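Local coordinates for protein chorismate synthase (Campylobacter jejuni, PDB 1SQ1) that probably converts 5-enolpyruvylshikimate-3-phosphate to chorismate and phosphate with reduced FMN as cofactor, the last step of chorismate biosynthesis, at residues Thr209-Met214 with Leu338-Cys343; Ile147-Gly152 with Ala334-Val339. All coordinates share one frame; numbering follows the deposited sequence.

Contact 1: Thr209-Met214 with Leu338-Cys343; sequences TKVSGM and LVLADC
Leu340 meets Val211 and Met214 where helix 325-346 lies on one face of an antiparallel sheet, a helix-on-sheet layer of the beta-alpha-beta sandwich known from chorismate synthases. Val211 and Leu340 point their CB atoms at each other and touch at their tips, with Val211 CG1 at 3.5 Å from Leu340 CD1. Both methyls of Leu340 are used. Met214 SE lies 3.9 Å from CD1 and 4.0 Å from CD2 of Leu340, and Met214 CE reaches the same CD2 at 4.1 Å. Met214, a selenomethionine just beyond the end of strand 205-212, does not start out facing the helix. Bends at chi2 (-64°) and chi3 (-62°) fold its chain back, bringing the selenium slantwise against the fork of the leucine. No hydrogen bond joins the two segments. The contact is small, burying 112 Å² in all, and it is entirely apolar.

Around this trio, Leu286 of the adjacent strand 286-292 touches Val211, Met214 and Leu340, while Ile147 packs on Val211 and Leu340, so the leucine sits among side chains from three parts of the chain. Val211 is held in the sheet by backbone hydrogen bonding to Leu286. Farther round the helix, Asp342 forms a salt bridge with Lys229 and accepts bonds from the backbone N atoms of Thr6, Arg7 and Leu8, tying the helix to the N-terminal part of the chain. Within the helix, Val339 O accepts from two backbone donors, Asp342 N at 2.6 Å and Cys343 N at 2.8 Å.

Contact 2: Ile147-Gly152 with Ala334-Val339; sequences ICVQSG and AMVRLV
Val149 and Val336 each hold CG1 anti to the backbone N (chi1 177° in both), and these methyls come together between strand 148-156 and helix 325-346. Arg337, the next residue on the helix, starts off to one side, but turns near 95° at chi2 and 82° at chi3 swing its chain back over the valine of the strand. Val149 is thus covered by two neighbouring helix residues. Its CG1 lies 4.1 Å from CG1 of Val336, the two side chains meeting at a slant. Its CB is 3.8 Å from CD of Arg337, whose aliphatic part runs past the valine in the reverse direction.

Past CD, Arg337 NH1 comes within 2.9 Å of Val149 O, but the N-H geometry is unfavourable, so this is a close approach and not a hydrogen bond. The firm polar partner lies elsewhere: NH2 makes a salt bridge with OE1 of Glu42. Ala139 and Leu142 of helix 128-143 also touch the arginine, and Leu230 of helix 226-235 packs on Val336, so helices 128-143 and 226-235 pack against the two helix residues that meet Val149.

The chemistry is therefore divided along one side chain. The CD methylene of Arg337 packs on CB and CG2 of Val149, while the guanidinium of this buried residue is paired with Glu42, which probably offsets much of its charge, with the carbonyl of Val149 offering at most an additional electrostatic attraction.

How the contacts relate
Contact 1 and contact 2 are successive footholds of helix 325-346 on one sheet, with centres 6 Å apart. They share Leu338 and Val339; Leu340 of contact 1 follows Val336 of contact 2 by four residues, about one helical turn. Strands 205-212 and 148-156 are antiparallel neighbours, and Val211 packs on Val149 between them. The strands are joined by probable hydrogen bonds from Lys210 N to Gln150 O at 2.7 Å and between Thr209 OG1 and Ser151 OG at 2.6 Å. Contact 1 is remote from the predicted ligand sites, whereas in contact 2 the side chain of Arg337 lies about 10 Å from that of Arg46, predicted to bind NADP.

Contact 1: Thr209-Met214 with Leu338-Cys343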
ATOM      1  N   THR A 209      23.467  14.352  -8.712  1.00 57.06           N
ATOM      2  CA  THR A 209      23.089  14.319  -7.305  1.00 56.65           C
ATOM      3  C   THR A 209      24.035  13.416  -6.543  1.00 57.24           C
ATOM      4  O   THR A 209      24.135  12.221  -6.816  1.00 56.45           O
ATOM      5  CB  THR A 209      21.682  13.779  -7.089  1.00 56.53           C
ATOM      6  OG1 THR A 209      20.736  14.547  -7.847  1.00 57.13           O
ATOM      7  CG2 THR A 209      21.341  13.863  -5.620  1.00 56.31           C
ATOM      8  N   LYS A 210      24.729  14.005  -5.582  1.00 58.33           N
ATOM      9  CA  LYS A 210      25.679  13.277  -4.768  1.00 58.59           C
ATOM     10  C   LYS A 210      25.175  13.207  -3.340  1.00 58.46           C
ATOM     11  O   LYS A 210      24.684  14.199  -2.799  1.00 58.73           O
ATOM     12  CB  LYS A 210      27.039  13.975  -4.818  1.00 60.48           C
ATOM     13  CG  LYS A 210      28.040  13.491  -3.789  1.00 62.69           C
ATOM     14  CD  LYS A 210      29.451  13.725  -4.283  1.00 65.25           C
ATOM     15  CE  LYS A 210      30.378  14.163  -3.169  1.00 67.02           C
ATOM     16  NZ  LYS A 210      30.060  15.558  -2.739  1.00 68.52           N
ATOM     17  N   VAL A 211      25.273  12.026  -2.735  1.00 57.32           N
ATOM     18  CA  VAL A 211      24.839  11.856  -1.358  1.00 57.77           C
ATOM     19  C   VAL A 211      26.007  11.309  -0.546  1.00 58.96           C
ATOM     20  O   VAL A 211      26.554  10.250  -0.870  1.00 59.84           O
ATOM     21  CB  VAL A 211      23.645  10.889  -1.260  1.00 56.48           C
ATOM     22  CG1 VAL A 211      23.086  10.902   0.147  1.00 54.86           C
ATOM     23  CG2 VAL A 211      22.574  11.280  -2.260  1.00 55.06           C
ATOM     24  N   SER A 212      26.392  12.043   0.494  1.00 60.09           N
ATOM     25  CA  SER A 212      27.509  11.660   1.360  1.00 61.31           C
ATOM     26  C   SER A 212      27.015  11.263   2.744  1.00 61.93           C
ATOM     27  O   SER A 212      25.866  11.532   3.107  1.00 61.49           O
ATOM     28  CB  SER A 212      28.476  12.826   1.512  1.00 60.02           C
ATOM     29  OG  SER A 212      27.794  13.928   2.088  1.00 59.07           O
ATOM     30  N   GLY A 213      27.901  10.643   3.521  1.00 63.01           N
ATOM     31  CA  GLY A 213      27.544  10.210   4.858  1.00 62.94           C
ATOM     32  C   GLY A 213      26.493   9.130   4.768  1.00 64.30           C
ATOM     33  O   GLY A 213      25.572   9.064   5.579  1.00 66.02           O
HETATM   34  N   MSE A 214      26.626   8.274   3.765  1.00 63.78           N
HETATM   35  CA  MSE A 214      25.665   7.206   3.567  1.00 64.57           C
HETATM   36  C   MSE A 214      25.797   6.068   4.570  1.00 63.77           C
HETATM   37  O   MSE A 214      26.901   5.590   4.830  1.00 65.29           O
HETATM   38  CB  MSE A 214      25.790   6.655   2.144  1.00 68.13           C
HETATM   39  CG  MSE A 214      25.013   7.447   1.103  1.00 71.72           C
HETATM   40 SE   MSE A 214      23.115   7.368   1.456  1.00 78.88          SE
HETATM   41  CE  MSE A 214      22.890   5.456   1.252  1.00 73.58           C
ATOM     42  N   LEU A 338      13.491  12.563   0.164  1.00 51.40           N
ATOM     43  CA  LEU A 338      12.318  11.798   0.591  1.00 49.22           C
ATOM     44  C   LEU A 338      12.581  10.297   0.597  1.00 49.21           C
ATOM     45  O   LEU A 338      12.306   9.609   1.580  1.00 48.61           O
ATOM     46  CB  LEU A 338      11.126  12.104  -0.312  1.00 47.29           C
ATOM     47  CG  LEU A 338      10.501  13.502  -0.173  1.00 46.93           C
ATOM     48  CD1 LEU A 338       9.812  13.842  -1.466  1.00 45.09           C
ATOM     49  CD2 LEU A 338       9.511  13.569   0.983  1.00 45.79           C
ATOM     50  N   VAL A 339      13.121   9.785  -0.500  1.00 49.11           N
ATOM     51  CA  VAL A 339      13.412   8.362  -0.571  1.00 48.29           C
ATOM     52  C   VAL A 339      14.326   7.925   0.580  1.00 49.09           C
ATOM     53  O   VAL A 339      13.934   7.089   1.396  1.00 48.79           O
ATOM     54  CB  VAL A 339      14.078   7.996  -1.905  1.00 47.31           C
ATOM     55  CG1 VAL A 339      14.328   6.502  -1.967  1.00 45.47           C
ATOM     56  CG2 VAL A 339      13.191   8.433  -3.056  1.00 47.76           C
ATOM     57  N   LEU A 340      15.538   8.486   0.656  1.00 49.33           N
ATOM     58  CA  LEU A 340      16.477   8.108   1.721  1.00 48.23           C
ATOM     59  C   LEU A 340      15.876   8.187   3.126  1.00 49.25           C
ATOM     60  O   LEU A 340      16.071   7.276   3.934  1.00 50.91           O
ATOM     61  CB  LEU A 340      17.746   8.959   1.667  1.00 42.65           C
ATOM     62  CG  LEU A 340      18.739   8.551   0.573  1.00 40.30           C
ATOM     63  CD1 LEU A 340      19.923   9.480   0.598  1.00 32.81           C
ATOM     64  CD2 LEU A 340      19.168   7.103   0.754  1.00 33.32           C
ATOM     65  N   ALA A 341      15.144   9.259   3.414  1.00 48.64           N
ATOM     66  CA  ALA A 341      14.531   9.412   4.719  1.00 48.33           C
ATOM     67  C   ALA A 341      13.444   8.374   4.866  1.00 51.41           C
ATOM     68  O   ALA A 341      12.981   8.098   5.971  1.00 52.53           O
ATOM     69  CB  ALA A 341      13.951  10.787   4.856  1.00 48.70           C
ATOM     70  N   ASP A 342      13.016   7.806   3.741  1.00 54.37           N
ATOM     71  CA  ASP A 342      11.983   6.776   3.771  1.00 54.19           C
ATOM     72  C   ASP A 342      12.634   5.412   4.068  1.00 53.08           C
ATOM     73  O   ASP A 342      12.162   4.689   4.934  1.00 50.37           O
ATOM     74  CB  ASP A 342      11.204   6.763   2.440  1.00 56.14           C
ATOM     75  CG  ASP A 342      10.036   5.766   2.429  1.00 58.54           C
ATOM     76  OD1 ASP A 342       9.452   5.575   1.338  1.00 60.08           O
ATOM     77  OD2 ASP A 342       9.698   5.174   3.482  1.00 56.76           O
ATOM     78  N   CYS A 343      13.727   5.075   3.385  1.00 54.42           N
ATOM     79  CA  CYS A 343      14.390   3.792   3.638  1.00 58.11           C
ATOM     80  C   CYS A 343      14.947   3.755   5.048  1.00 59.63           C
ATOM     81  O   CYS A 343      15.060   2.689   5.663  1.00 60.95           O
ATOM     82  CB  CYS A 343      15.562   3.564   2.687  1.00 59.27           C
ATOM     83  SG  CYS A 343      15.192   3.727   0.941  1.00 61.21           S
TER

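Contact 2: Ile147-Gly152 with Ala334-Val339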
ATOM      1  N   ILE A 147      23.515  12.630   6.892  1.00 70.45           N
ATOM      2  CA  ILE A 147      23.384  12.183   5.519  1.00 68.52           C
ATOM      3  C   ILE A 147      23.131  13.475   4.749  1.00 68.47           C
ATOM      4  O   ILE A 147      22.185  14.216   5.029  1.00 67.68           O
ATOM      5  CB  ILE A 147      22.207  11.194   5.363  1.00 67.07           C
ATOM      6  CG1 ILE A 147      22.509   9.921   6.156  1.00 65.50           C
ATOM      7  CG2 ILE A 147      22.010  10.843   3.897  1.00 66.73           C
ATOM      8  CD1 ILE A 147      21.418   8.864   6.106  1.00 65.22           C
ATOM      9  N   CYS A 148      24.003  13.758   3.794  1.00 68.36           N
ATOM     10  CA  CYS A 148      23.874  14.976   3.026  1.00 68.35           C
ATOM     11  C   CYS A 148      23.603  14.689   1.566  1.00 68.36           C
ATOM     12  O   CYS A 148      24.279  13.866   0.949  1.00 68.98           O
ATOM     13  CB  CYS A 148      25.144  15.806   3.166  1.00 67.62           C
ATOM     14  SG  CYS A 148      24.968  17.479   2.562  1.00 67.65           S
ATOM     15  N   VAL A 149      22.602  15.372   1.025  1.00 68.37           N
ATOM     16  CA  VAL A 149      22.226  15.213  -0.372  1.00 69.54           C
ATOM     17  C   VAL A 149      22.350  16.563  -1.072  1.00 70.05           C
ATOM     18  O   VAL A 149      21.744  17.548  -0.649  1.00 71.73           O
ATOM     19  CB  VAL A 149      20.770  14.692  -0.504  1.00 68.65           C
ATOM     20  CG1 VAL A 149      20.380  14.599  -1.968  1.00 68.15           C
ATOM     21  CG2 VAL A 149      20.649  13.322   0.146  1.00 66.99           C
ATOM     22  N   GLN A 150      23.146  16.606  -2.135  1.00 69.66           N
ATOM     23  CA  GLN A 150      23.356  17.832  -2.895  1.00 68.88           C
ATOM     24  C   GLN A 150      23.407  17.516  -4.381  1.00 67.88           C
ATOM     25  O   GLN A 150      23.859  16.440  -4.771  1.00 67.77           O
ATOM     26  CB  GLN A 150      24.657  18.500  -2.452  1.00 71.28           C
ATOM     27  CG  GLN A 150      25.622  17.549  -1.748  1.00 70.86           C
ATOM     28  CD  GLN A 150      26.828  18.259  -1.162  1.00 70.47           C
ATOM     29  OE1 GLN A 150      26.737  19.416  -0.735  1.00 69.44           O
ATOM     30  NE2 GLN A 150      27.963  17.561  -1.119  1.00 69.08           N
ATOM     31  N   SER A 151      22.945  18.461  -5.202  1.00 67.97           N
ATOM     32  CA  SER A 151      22.905  18.305  -6.661  1.00 65.45           C
ATOM     33  C   SER A 151      23.246  19.604  -7.385  1.00 63.72           C
ATOM     34  O   SER A 151      23.187  20.692  -6.802  1.00 62.01           O
ATOM     35  CB  SER A 151      21.506  17.875  -7.106  1.00 65.60           C
ATOM     36  OG  SER A 151      21.059  16.731  -6.393  1.00 69.38           O
ATOM     37  N   GLY A 152      23.582  19.477  -8.666  1.00 62.03           N
ATOM     38  CA  GLY A 152      23.916  20.636  -9.473  1.00 61.46           C
ATOM     39  C   GLY A 152      23.969  20.305 -10.952  1.00 61.79           C
ATOM     40  O   GLY A 152      24.057  19.133 -11.314  1.00 63.56           O
ATOM     41  N   ALA A 334      15.307  17.133  -3.517  1.00 58.09           N
ATOM     42  CA  ALA A 334      14.167  16.873  -2.644  1.00 56.96           C
ATOM     43  C   ALA A 334      13.711  15.423  -2.750  1.00 56.24           C
ATOM     44  O   ALA A 334      13.538  14.751  -1.738  1.00 56.00           O
ATOM     45  CB  ALA A 334      13.020  17.812  -2.994  1.00 57.00           C
HETATM   46  N   MSE A 335      13.525  14.944  -3.976  1.00 56.41           N
HETATM   47  CA  MSE A 335      13.095  13.572  -4.203  1.00 57.52           C
HETATM   48  C   MSE A 335      14.062  12.541  -3.630  1.00 57.62           C
HETATM   49  O   MSE A 335      13.634  11.569  -2.999  1.00 58.23           O
HETATM   50  CB  MSE A 335      12.897  13.294  -5.701  1.00 59.46           C
HETATM   51  CG  MSE A 335      11.763  14.057  -6.356  1.00 62.04           C
HETATM   52 SE   MSE A 335      10.085  13.992  -5.383  1.00 74.18          SE
HETATM   53  CE  MSE A 335       9.648  12.105  -5.539  1.00 65.35           C
ATOM     54  N   VAL A 336      15.359  12.731  -3.851  1.00 56.67           N
ATOM     55  CA  VAL A 336      16.324  11.773  -3.324  1.00 56.27           C
ATOM     56  C   VAL A 336      16.312  11.854  -1.806  1.00 56.39           C
ATOM     57  O   VAL A 336      16.624  10.890  -1.111  1.00 57.42           O
ATOM     58  CB  VAL A 336      17.744  12.045  -3.844  1.00 55.82           C
ATOM     59  CG1 VAL A 336      18.715  11.078  -3.203  1.00 54.64           C
ATOM     60  CG2 VAL A 336      17.775  11.887  -5.359  1.00 54.47           C
ATOM     61  N   ARG A 337      15.909  13.007  -1.295  1.00 56.20           N
ATOM     62  CA  ARG A 337      15.834  13.215   0.135  1.00 55.11           C
ATOM     63  C   ARG A 337      14.711  12.335   0.663  1.00 54.52           C
ATOM     64  O   ARG A 337      14.953  11.465   1.501  1.00 55.39           O
ATOM     65  CB  ARG A 337      15.509  14.670   0.440  1.00 57.10           C
ATOM     66  CG  ARG A 337      16.344  15.274   1.534  1.00 58.10           C
ATOM     67  CD  ARG A 337      17.546  16.027   0.977  1.00 58.52           C
ATOM     68  NE  ARG A 337      17.215  17.381   0.535  1.00 58.44           N
ATOM     69  CZ  ARG A 337      18.110  18.368   0.489  1.00 60.08           C
ATOM     70  NH1 ARG A 337      19.371  18.137   0.865  1.00 61.47           N
ATOM     71  NH2 ARG A 337      17.766  19.577   0.060  1.00 57.03           N
ATOM     72  N   LEU A 338      13.491  12.563   0.164  1.00 51.40           N
ATOM     73  CA  LEU A 338      12.318  11.798   0.591  1.00 49.22           C
ATOM     74  C   LEU A 338      12.581  10.297   0.597  1.00 49.21           C
ATOM     75  O   LEU A 338      12.306   9.609   1.580  1.00 48.61           O
ATOM     76  CB  LEU A 338      11.126  12.104  -0.312  1.00 47.29           C
ATOM     77  CG  LEU A 338      10.501  13.502  -0.173  1.00 46.93           C
ATOM     78  CD1 LEU A 338       9.812  13.842  -1.466  1.00 45.09           C
ATOM     79  CD2 LEU A 338       9.511  13.569   0.983  1.00 45.79           C
ATOM     80  N   VAL A 339      13.121   9.785  -0.500  1.00 49.11           N
ATOM     81  CA  VAL A 339      13.412   8.362  -0.571  1.00 48.29           C
ATOM     82  C   VAL A 339      14.326   7.925   0.580  1.00 49.09           C
ATOM     83  O   VAL A 339      13.934   7.089   1.396  1.00 48.79           O
ATOM     84  CB  VAL A 339      14.078   7.996  -1.905  1.00 47.31           C
ATOM     85  CG1 VAL A 339      14.328   6.502  -1.967  1.00 45.47           C
ATOM     86  CG2 VAL A 339      13.191   8.433  -3.056  1.00 47.76           C
TER